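Local coordinates for 16L protein (Yaba-like disease virus, PDB 6TQP) that probably blocks apoptosis of the infected cell as a viral Bcl-2-like protein that binds peptide segments of pro-apoptotic partners, at residues Leu62-Val71 against Ser104-Asn113; Tyr39-Asp50 against Ile141-Lys149. One frame throughout, in Å; residues are numbered along the deposited sequence.

Interaction 1 of 2, residues Leu62-Val71 against Ser104-Asn113; sequences LSYICSLLKV and SLISMIVEMN
C66 is the knob of a knobs-into-holes contact: its side chain enters a hole formed by L105, M108, I109 and M112, four residues on one face of the partner helix. C66 SG lies 3.7 Å from M108 SD, with I109 CG1 almost as near, and C66 CB meets M112 SD.

Two walls of the hole are methionines. M108 runs extended as far as its sulfur and bends only at the last torsion (chi3 -74°), which carries M108 CE to 3.6 Å from L62 CB while SD rests against the backbone of L62 and S63. M112, extended beyond CG, lays its methyl by the hydroxyl of S63, with M112 CE 3.7 Å from S63 OG; that hydroxyl is hydrogen-bonded to K59 O.

Helix segments 62-68 and 104-113 cross at -64°, where the end of helix 38-68 meets helix 96-113 within an all-helical Bcl-2-like fold. L62 and I65 also pack on the bound peptide, as does L68 farther along the helix, so one helix serves both the protein core and the peptide-binding surface.

Branched side chains fill the remaining apolar layer. I65 CG2 comes 3.7 Å from L105 CD1, and L62 CD2 lies over the CA and CB of L105. The side chains of L69 and I109 cross at about a right angle, CD1 to CD1.

Beyond the helix, K70 adopts positive phi in a Schellman motif, and the turn brings V71 back toward the partner. V71 CG1 packs 4.0 Å from I109 CG1, while CG2 faces M112 SD. The polar link is a water, which donates to V71 O (2.8 Å) and accepts from N113 ND2 (3.1 Å).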
loop_
_atom_site.group_PDB
_atom_site.type_symbol
_atom_site.label_atom_id
_atom_site.label_comp_id
_atom_site.label_asym_id
_atom_site.label_seq_id
_atom_site.Cartn_x
_atom_site.Cartn_y
_atom_site.Cartn_z
ATOM N N LEU A 62 4.527 5.370 -10.207
ATOM C CA LEU A 62 3.699 5.786 -9.086
ATOM C C LEU A 62 3.348 7.265 -9.174
ATOM O O LEU A 62 2.214 7.653 -8.871
ATOM C CB LEU A 62 4.424 5.501 -7.769
ATOM C CG LEU A 62 4.678 4.026 -7.450
ATOM C CD1 LEU A 62 5.621 3.882 -6.260
ATOM C CD2 LEU A 62 3.395 3.283 -7.157
ATOM N N SER A 63 4.310 8.108 -9.559
ATOM C CA SER A 63 4.024 9.533 -9.710
ATOM C C SER A 63 2.967 9.766 -10.776
ATOM O O SER A 63 2.134 10.671 -10.649
ATOM C CB SER A 63 5.294 10.309 -10.069
ATOM O OG SER A 63 6.275 10.204 -9.053
ATOM N N TYR A 64 3.001 8.969 -11.846
ATOM C CA TYR A 64 1.982 9.065 -12.886
ATOM C C TYR A 64 0.605 8.747 -12.318
ATOM O O TYR A 64 -0.364 9.477 -12.550
ATOM C CB TYR A 64 2.346 8.124 -14.029
ATOM C CG TYR A 64 1.236 7.843 -15.027
ATOM C CD1 TYR A 64 0.871 8.789 -15.971
ATOM C CD2 TYR A 64 0.594 6.619 -15.045
ATOM C CE1 TYR A 64 -0.128 8.533 -16.881
ATOM C CE2 TYR A 64 -0.406 6.352 -15.950
ATOM C CZ TYR A 64 -0.759 7.308 -16.873
ATOM O OH TYR A 64 -1.756 7.040 -17.786
ATOM N N ILE A 65 0.505 7.667 -11.545
ATOM C CA ILE A 65 -0.764 7.325 -10.912
ATOM C C ILE A 65 -1.245 8.484 -10.050
ATOM O O ILE A 65 -2.417 8.881 -10.098
ATOM C CB ILE A 65 -0.609 6.036 -10.090
ATOM C CG1 ILE A 65 -0.316 4.866 -11.034
ATOM C CG2 ILE A 65 -1.865 5.774 -9.242
ATOM C CD1 ILE A 65 0.101 3.597 -10.317
ATOM N N CYS A 66 -0.342 9.042 -9.242
ATOM C CA CYS A 66 -0.711 10.159 -8.388
ATOM C C CYS A 66 -1.200 11.347 -9.206
ATOM O O CYS A 66 -2.069 12.103 -8.754
ATOM C CB CYS A 66 0.483 10.561 -7.522
ATOM S SG CYS A 66 0.933 9.323 -6.274
ATOM N N SER A 67 -0.632 11.555 -10.396
ATOM C CA SER A 67 -1.144 12.605 -11.273
ATOM C C SER A 67 -2.574 12.297 -11.690
ATOM O O SER A 67 -3.443 13.177 -11.683
ATOM C CB SER A 67 -0.261 12.763 -12.512
ATOM O OG SER A 67 -0.818 13.719 -13.392
ATOM N N LEU A 68 -2.839 11.049 -12.064
ATOM C CA LEU A 68 -4.205 10.676 -12.406
ATOM C C LEU A 68 -5.139 10.901 -11.225
ATOM O O LEU A 68 -6.248 11.421 -11.392
ATOM C CB LEU A 68 -4.264 9.215 -12.845
ATOM C CG LEU A 68 -3.488 8.827 -14.098
ATOM C CD1 LEU A 68 -3.678 7.331 -14.363
ATOM C CD2 LEU A 68 -3.930 9.636 -15.298
ATOM N N LEU A 69 -4.702 10.518 -10.023
ATOM C CA LEU A 69 -5.530 10.624 -8.824
ATOM C C LEU A 69 -5.667 12.053 -8.317
ATOM O O LEU A 69 -6.405 12.277 -7.349
ATOM C CB LEU A 69 -4.948 9.760 -7.705
ATOM C CG LEU A 69 -4.832 8.268 -7.984
ATOM C CD1 LEU A 69 -3.992 7.610 -6.901
ATOM C CD2 LEU A 69 -6.208 7.656 -8.054
ATOM N N LYS A 70 -4.967 13.010 -8.923
ATOM C CA LYS A 70 -5.014 14.415 -8.499
ATOM C C LYS A 70 -4.680 14.551 -7.012
ATOM O O LYS A 70 -5.386 15.214 -6.250
ATOM C CB LYS A 70 -6.382 15.023 -8.808
ATOM C CG LYS A 70 -6.851 14.796 -10.244
ATOM C CD LYS A 70 -8.351 15.047 -10.408
ATOM C CE LYS A 70 -8.682 16.524 -10.378
ATOM N NZ LYS A 70 -8.115 17.238 -11.557
ATOM N N VAL A 71 -3.566 13.941 -6.605
ATOM C CA VAL A 71 -3.222 13.889 -5.186
ATOM C C VAL A 71 -2.951 15.261 -4.603
ATOM O O VAL A 71 -2.862 15.399 -3.377
ATOM C CB VAL A 71 -1.995 12.996 -4.940
ATOM C CG1 VAL A 71 -2.288 11.576 -5.379
ATOM C CG2 VAL A 71 -0.763 13.587 -5.638
ATOM N N SER A 104 3.253 1.015 -1.542
ATOM C CA SER A 104 4.203 2.015 -2.017
ATOM C C SER A 104 3.482 3.234 -2.577
ATOM O O SER A 104 3.934 4.371 -2.402
ATOM C CB SER A 104 5.125 1.418 -3.078
ATOM O OG SER A 104 5.874 0.341 -2.555
ATOM N N LEU A 105 2.375 3.016 -3.288
ATOM C CA LEU A 105 1.611 4.130 -3.836
ATOM C C LEU A 105 1.106 5.045 -2.724
ATOM O O LEU A 105 1.226 6.276 -2.806
ATOM C CB LEU A 105 0.442 3.588 -4.668
ATOM C CG LEU A 105 -0.518 4.653 -5.195
ATOM C CD1 LEU A 105 0.167 5.581 -6.187
ATOM C CD2 LEU A 105 -1.721 3.973 -5.799
ATOM N N ILE A 106 0.538 4.461 -1.667
ATOM C CA ILE A 106 0.055 5.261 -0.534
ATOM C C ILE A 106 1.199 6.048 0.077
ATOM O O ILE A 106 1.041 7.225 0.429
ATOM C CB ILE A 106 -0.617 4.356 0.519
ATOM C CG1 ILE A 106 -1.803 3.602 -0.076
ATOM C CG2 ILE A 106 -1.121 5.163 1.730
ATOM C CD1 ILE A 106 -2.162 2.410 0.720
ATOM N N SER A 107 2.371 5.422 0.209
ATOM C CA SER A 107 3.524 6.148 0.753
ATOM C C SER A 107 3.806 7.401 -0.058
ATOM O O SER A 107 4.029 8.485 0.501
ATOM C CB SER A 107 4.759 5.250 0.773
ATOM O OG SER A 107 4.568 4.177 1.668
ATOM N N MET A 108 3.805 7.274 -1.386
ATOM C CA MET A 108 4.036 8.445 -2.220
ATOM C C MET A 108 2.919 9.469 -2.066
ATOM O O MET A 108 3.189 10.671 -1.992
ATOM C CB MET A 108 4.167 8.048 -3.682
ATOM C CG MET A 108 4.387 9.258 -4.579
ATOM S SD MET A 108 4.575 8.775 -6.295
ATOM C CE MET A 108 6.231 8.106 -6.151
ATOM N N ILE A 109 1.659 9.022 -2.052
ATOM C CA ILE A 109 0.548 9.964 -1.890
ATOM C C ILE A 109 0.766 10.804 -0.645
ATOM O O ILE A 109 0.647 12.035 -0.668
ATOM C CB ILE A 109 -0.795 9.214 -1.832
ATOM C CG1 ILE A 109 -1.059 8.515 -3.163
ATOM C CG2 ILE A 109 -1.953 10.190 -1.528
ATOM C CD1 ILE A 109 -2.282 7.618 -3.167
ATOM N N VAL A 110 1.115 10.141 0.456
ATOM C CA VAL A 110 1.309 10.829 1.726
ATOM C C VAL A 110 2.493 11.784 1.639
ATOM O O VAL A 110 2.440 12.919 2.137
ATOM C CB VAL A 110 1.483 9.780 2.839
ATOM C CG1 VAL A 110 2.244 10.316 4.011
ATOM C CG2 VAL A 110 0.110 9.254 3.280
ATOM N N GLU A 111 3.584 11.339 1.009
ATOM C CA GLU A 111 4.754 12.201 0.874
ATOM C C GLU A 111 4.464 13.398 -0.024
ATOM O O GLU A 111 5.037 14.474 0.178
ATOM C CB GLU A 111 5.937 11.397 0.334
ATOM C CG GLU A 111 6.509 10.395 1.341
ATOM C CD GLU A 111 7.692 9.614 0.794
ATOM O OE1 GLU A 111 7.954 9.696 -0.425
ATOM O OE2 GLU A 111 8.361 8.919 1.589
ATOM N N MET A 112 3.578 13.239 -1.008
ATOM C CA MET A 112 3.259 14.347 -1.905
ATOM C C MET A 112 2.299 15.341 -1.259
ATOM O O MET A 112 2.589 16.540 -1.201
ATOM C CB MET A 112 2.666 13.814 -3.208
ATOM C CG MET A 112 3.699 13.232 -4.130
ATOM S SD MET A 112 2.987 12.668 -5.673
ATOM C CE MET A 112 4.474 12.331 -6.618
ATOM N N ASN A 113 1.150 14.869 -0.777
ATOM C CA ASN A 113 0.119 15.768 -0.275
ATOM C C ASN A 113 0.393 16.268 1.152
ATOM O O ASN A 113 -0.479 16.913 1.740
ATOM C CB ASN A 113 -1.264 15.091 -0.369
ATOM C CG ASN A 113 -1.475 13.996 0.664
ATOM O OD1 ASN A 113 -0.689 13.832 1.595
ATOM N ND2 ASN A 113 -2.568 13.250 0.509
HETATM O O HOH W 1 -4.614 14.031 -1.734
#

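Interaction 2 of 2, residues Tyr39-Asp50 against Ile141-Lys149; sequences YENKLLNLIKED and INFINIKNK
I144 CG1 sits between the backbone N and the carbonyl carbon (chi1 61°) and the rest of the chain runs straight on, which carries CD1 in among L43, L46 and I47. I144 CD1 thus ends 3.8 Å from I47 CG1. The other branch meets the aspartate, I144 CG2 lying 3.7 Å from D50 OD2. I144 is the knob and the other four make its hole.

K147 holds CG anti to its backbone N and then bends at chi2 and chi4, curling toward the carboxylate from the opposite direction. K147 NZ forms a salt bridge to D50 OD1 at 2.6 Å, although this lysine is poorly ordered. The bridge probably helps to offset the charge of the buried aspartate.

At the start of segment 39-50, the Y39 hydroxyl meets the branches of I141, with Y39 OH 3.6 Å from I141 CD1. Farther along, L46 CD1 lies 3.5 Å from N145 OD1.

Segments 39-50 and 141-148 cross at 71°, and L100 of helix 96-113 packs on both D50 and I144. F143, next to the knob, stacks its ring on an aromatic side chain of the bound peptide, consistent with a last helix that borders the peptide-binding groove of a Bcl-2-like fold.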
loop_
_atom_site.group_PDB
_atom_site.type_symbol
_atom_site.label_atom_id
_atom_site.label_comp_id
_atom_site.label_asym_id
_atom_site.label_seq_id
_atom_site.Cartn_x
_atom_site.Cartn_y
_atom_site.Cartn_z
ATOM N N TYR A 39 5.529 -10.210 16.174
ATOM C CA TYR A 39 5.197 -10.802 14.883
ATOM C C TYR A 39 4.977 -9.720 13.836
ATOM O O TYR A 39 5.473 -9.815 12.706
ATOM C CB TYR A 39 3.961 -11.685 15.025
ATOM C CG TYR A 39 3.564 -12.341 13.725
ATOM C CD1 TYR A 39 4.357 -13.333 13.160
ATOM C CD2 TYR A 39 2.409 -11.965 13.064
ATOM C CE1 TYR A 39 4.000 -13.934 11.978
ATOM C CE2 TYR A 39 2.041 -12.568 11.885
ATOM C CZ TYR A 39 2.846 -13.546 11.344
ATOM O OH TYR A 39 2.491 -14.140 10.163
ATOM N N GLU A 40 4.244 -8.667 14.202
ATOM C CA GLU A 40 4.018 -7.570 13.268
ATOM C C GLU A 40 5.333 -6.913 12.871
ATOM O O GLU A 40 5.528 -6.551 11.706
ATOM C CB GLU A 40 3.059 -6.548 13.890
ATOM C CG GLU A 40 1.659 -7.078 14.107
ATOM C CD GLU A 40 0.871 -6.274 15.118
ATOM O OE1 GLU A 40 1.441 -5.343 15.747
ATOM O OE2 GLU A 40 -0.322 -6.599 15.301
ATOM N N ASN A 41 6.262 -6.768 13.824
ATOM C CA ASN A 41 7.537 -6.144 13.501
ATOM C C ASN A 41 8.304 -6.969 12.475
ATOM O O ASN A 41 8.983 -6.415 11.601
ATOM C CB ASN A 41 8.359 -5.950 14.776
ATOM C CG ASN A 41 9.639 -5.215 14.520
ATOM O OD1 ASN A 41 9.629 -4.041 14.177
ATOM N ND2 ASN A 41 10.754 -5.900 14.689
ATOM N N LYS A 42 8.200 -8.297 12.556
ATOM C CA LYS A 42 8.835 -9.141 11.550
ATOM C C LYS A 42 8.250 -8.867 10.172
ATOM O O LYS A 42 8.987 -8.734 9.187
ATOM C CB LYS A 42 8.667 -10.614 11.919
ATOM C CG LYS A 42 9.538 -11.060 13.082
ATOM C CD LYS A 42 9.178 -12.476 13.516
ATOM C CE LYS A 42 10.075 -12.972 14.641
ATOM N NZ LYS A 42 11.478 -13.180 14.168
ATOM N N LEU A 43 6.927 -8.749 10.094
ATOM C CA LEU A 43 6.283 -8.478 8.815
ATOM C C LEU A 43 6.643 -7.095 8.305
ATOM O O LEU A 43 6.808 -6.895 7.097
ATOM C CB LEU A 43 4.776 -8.603 8.957
ATOM C CG LEU A 43 4.243 -9.984 9.348
ATOM C CD1 LEU A 43 2.746 -9.916 9.525
ATOM C CD2 LEU A 43 4.590 -11.065 8.325
ATOM N N LEU A 44 6.737 -6.124 9.213
ATOM C CA LEU A 44 7.161 -4.781 8.831
ATOM C C LEU A 44 8.512 -4.808 8.124
ATOM O O LEU A 44 8.681 -4.204 7.057
ATOM C CB LEU A 44 7.225 -3.880 10.069
ATOM C CG LEU A 44 7.820 -2.495 9.779
ATOM C CD1 LEU A 44 6.908 -1.652 8.924
ATOM C CD2 LEU A 44 8.166 -1.785 11.093
ATOM N N ASN A 45 9.504 -5.477 8.721
ATOM C CA ASN A 45 10.832 -5.516 8.115
ATOM C C ASN A 45 10.781 -6.081 6.698
ATOM O O ASN A 45 11.489 -5.604 5.807
ATOM C CB ASN A 45 11.792 -6.328 8.991
ATOM C CG ASN A 45 12.086 -5.635 10.316
ATOM O OD1 ASN A 45 11.932 -4.420 10.427
ATOM N ND2 ASN A 45 12.514 -6.402 11.321
ATOM N N LEU A 46 9.931 -7.078 6.460
ATOM C CA LEU A 46 9.840 -7.664 5.126
ATOM C C LEU A 46 9.171 -6.700 4.151
ATOM O O LEU A 46 9.651 -6.487 3.030
ATOM C CB LEU A 46 9.075 -8.978 5.190
ATOM C CG LEU A 46 9.763 -10.083 6.001
ATOM C CD1 LEU A 46 8.834 -11.278 6.151
ATOM C CD2 LEU A 46 11.083 -10.511 5.361
ATOM N N ILE A 47 8.059 -6.109 4.569
ATOM C CA ILE A 47 7.299 -5.224 3.691
ATOM C C ILE A 47 8.090 -3.961 3.391
ATOM O O ILE A 47 8.057 -3.434 2.271
ATOM C CB ILE A 47 5.952 -4.895 4.349
ATOM C CG1 ILE A 47 5.013 -6.097 4.234
ATOM C CG2 ILE A 47 5.337 -3.628 3.749
ATOM C CD1 ILE A 47 3.815 -6.008 5.127
ATOM N N LYS A 48 8.786 -3.437 4.396
ATOM C CA LYS A 48 9.554 -2.214 4.206
ATOM C C LYS A 48 10.581 -2.376 3.095
ATOM O O LYS A 48 10.764 -1.473 2.271
ATOM C CB LYS A 48 10.238 -1.833 5.522
ATOM C CG LYS A 48 11.009 -0.525 5.496
ATOM C CD LYS A 48 11.578 -0.206 6.883
ATOM C CE LYS A 48 12.290 1.145 6.897
ATOM N NZ LYS A 48 13.011 1.401 8.175
ATOM N N GLU A 49 11.278 -3.513 3.065
ATOM C CA GLU A 49 12.283 -3.730 2.029
ATOM C C GLU A 49 11.642 -3.801 0.650
ATOM O O GLU A 49 12.133 -3.190 -0.307
ATOM C CB GLU A 49 13.064 -5.012 2.308
ATOM C CG GLU A 49 13.956 -4.948 3.523
ATOM C CD GLU A 49 14.688 -6.250 3.753
ATOM O OE1 GLU A 49 14.284 -7.269 3.148
ATOM O OE2 GLU A 49 15.666 -6.254 4.531
ATOM N N ASP A 50 10.569 -4.580 0.517
ATOM C CA ASP A 50 9.898 -4.695 -0.774
ATOM C C ASP A 50 9.373 -3.344 -1.246
ATOM O O ASP A 50 9.556 -2.966 -2.408
ATOM C CB ASP A 50 8.755 -5.707 -0.693
ATOM C CG ASP A 50 9.242 -7.125 -0.464
ATOM O OD1 ASP A 50 10.431 -7.404 -0.727
ATOM O OD2 ASP A 50 8.426 -7.965 -0.030
ATOM N N ILE A 141 1.179 -12.841 3.337
ATOM C CA ILE A 141 2.257 -13.246 4.229
ATOM C C ILE A 141 3.120 -14.314 3.563
ATOM O O ILE A 141 4.355 -14.239 3.583
ATOM C CB ILE A 141 1.669 -13.715 5.573
ATOM C CG1 ILE A 141 1.062 -12.512 6.321
ATOM C CG2 ILE A 141 2.744 -14.410 6.437
ATOM C CD1 ILE A 141 0.306 -12.867 7.590
ATOM N N ASN A 142 2.489 -15.305 2.929
ATOM C CA ASN A 142 3.255 -16.340 2.237
ATOM C C ASN A 142 4.126 -15.757 1.137
ATOM O O ASN A 142 5.228 -16.256 0.884
ATOM C CB ASN A 142 2.314 -17.392 1.647
ATOM C CG ASN A 142 1.684 -18.262 2.707
ATOM O OD1 ASN A 142 2.148 -18.298 3.849
ATOM N ND2 ASN A 142 0.629 -18.975 2.336
ATOM N N PHE A 143 3.660 -14.707 0.469
ATOM C CA PHE A 143 4.441 -14.139 -0.622
ATOM C C PHE A 143 5.688 -13.440 -0.098
ATOM O O PHE A 143 6.761 -13.561 -0.690
ATOM C CB PHE A 143 3.582 -13.172 -1.433
ATOM C CG PHE A 143 4.304 -12.528 -2.569
ATOM C CD1 PHE A 143 4.558 -13.230 -3.732
ATOM C CD2 PHE A 143 4.730 -11.222 -2.479
ATOM C CE1 PHE A 143 5.217 -12.636 -4.780
ATOM C CE2 PHE A 143 5.393 -10.623 -3.524
ATOM C CZ PHE A 143 5.639 -11.326 -4.672
ATOM N N ILE A 144 5.569 -12.704 1.007
ATOM C CA ILE A 144 6.723 -11.943 1.474
ATOM C C ILE A 144 7.659 -12.812 2.308
ATOM O O ILE A 144 8.870 -12.563 2.338
ATOM C CB ILE A 144 6.274 -10.692 2.245
ATOM C CG1 ILE A 144 5.450 -11.073 3.468
ATOM C CG2 ILE A 144 5.494 -9.766 1.322
ATOM C CD1 ILE A 144 5.021 -9.876 4.294
ATOM N N ASN A 145 7.136 -13.823 3.004
ATOM C CA ASN A 145 8.006 -14.813 3.631
ATOM C C ASN A 145 8.855 -15.512 2.580
ATOM O O ASN A 145 10.087 -15.504 2.645
ATOM C CB ASN A 145 7.182 -15.846 4.407
ATOM C CG ASN A 145 6.689 -15.328 5.750
ATOM O OD1 ASN A 145 7.191 -14.337 6.275
ATOM N ND2 ASN A 145 5.705 -16.017 6.316
ATOM N N ILE A 146 8.199 -16.122 1.590
ATOM C CA ILE A 146 8.907 -16.907 0.585
ATOM C C ILE A 146 9.677 -16.023 -0.390
ATOM O O ILE A 146 10.576 -16.515 -1.083
ATOM C CB ILE A 146 7.910 -17.816 -0.160
ATOM C CG1 ILE A 146 7.265 -18.807 0.813
ATOM C CG2 ILE A 146 8.601 -18.588 -1.280
ATOM C CD1 ILE A 146 5.913 -19.334 0.356
ATOM N N LYS A 147 9.349 -14.729 -0.468
ATOM C CA LYS A 147 10.115 -13.819 -1.316
ATOM C C LYS A 147 11.610 -14.005 -1.097
ATOM O O LYS A 147 12.400 -13.956 -2.047
ATOM C CB LYS A 147 9.680 -12.375 -1.048
ATOM C CG LYS A 147 10.734 -11.298 -1.282
ATOM C CD LYS A 147 11.250 -11.242 -2.722
ATOM C CE LYS A 147 12.296 -10.149 -2.870
ATOM N NZ LYS A 147 11.787 -8.825 -2.410
ATOM N N ASN A 148 12.016 -14.242 0.150
ATOM C CA ASN A 148 13.385 -14.627 0.449
ATOM C C ASN A 148 13.514 -16.031 1.025
ATOM O O ASN A 148 14.599 -16.615 0.940
ATOM C CB ASN A 148 14.012 -13.624 1.425
ATOM C CG ASN A 148 15.440 -13.288 1.064
ATOM O OD1 ASN A 148 15.694 -12.572 0.095
ATOM N ND2 ASN A 148 16.385 -13.808 1.837
ATOM N N LYS A 149 12.442 -16.591 1.585
ATOM C CA LYS A 149 12.499 -17.901 2.235
ATOM C C LYS A 149 12.070 -19.004 1.275
ATOM O O LYS A 149 12.177 -20.187 1.592
ATOM C CB LYS A 149 11.611 -17.939 3.489
ATOM C CG LYS A 149 12.128 -17.137 4.694
ATOM C CD LYS A 149 12.626 -15.742 4.314
ATOM C CE LYS A 149 12.619 -14.782 5.482
ATOM N NZ LYS A 149 13.200 -13.468 5.075
#

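How the interactions relate
Helix 38-68 supplies one side of both contacts. After helix 12-27 the chain enters this helix, whose residues 39-50 open interaction 2; toward its end, residues 62-71 open interaction 1. After helix 76-92 the chain returns along helix 96-113 and closes interaction 1; helix 120-134 follows, and helix 137-148 closes interaction 2. The shorter loop is therefore nested inside the longer one. The centres lie about 23 Å apart, on opposite sides of the chain's centre. One contact ties the helix to 96-113, the other to the C-terminal helix. Residues of the contact meet the bound peptide in interaction 1, and residues of segment 141-149 beside the contact do so in interaction 2.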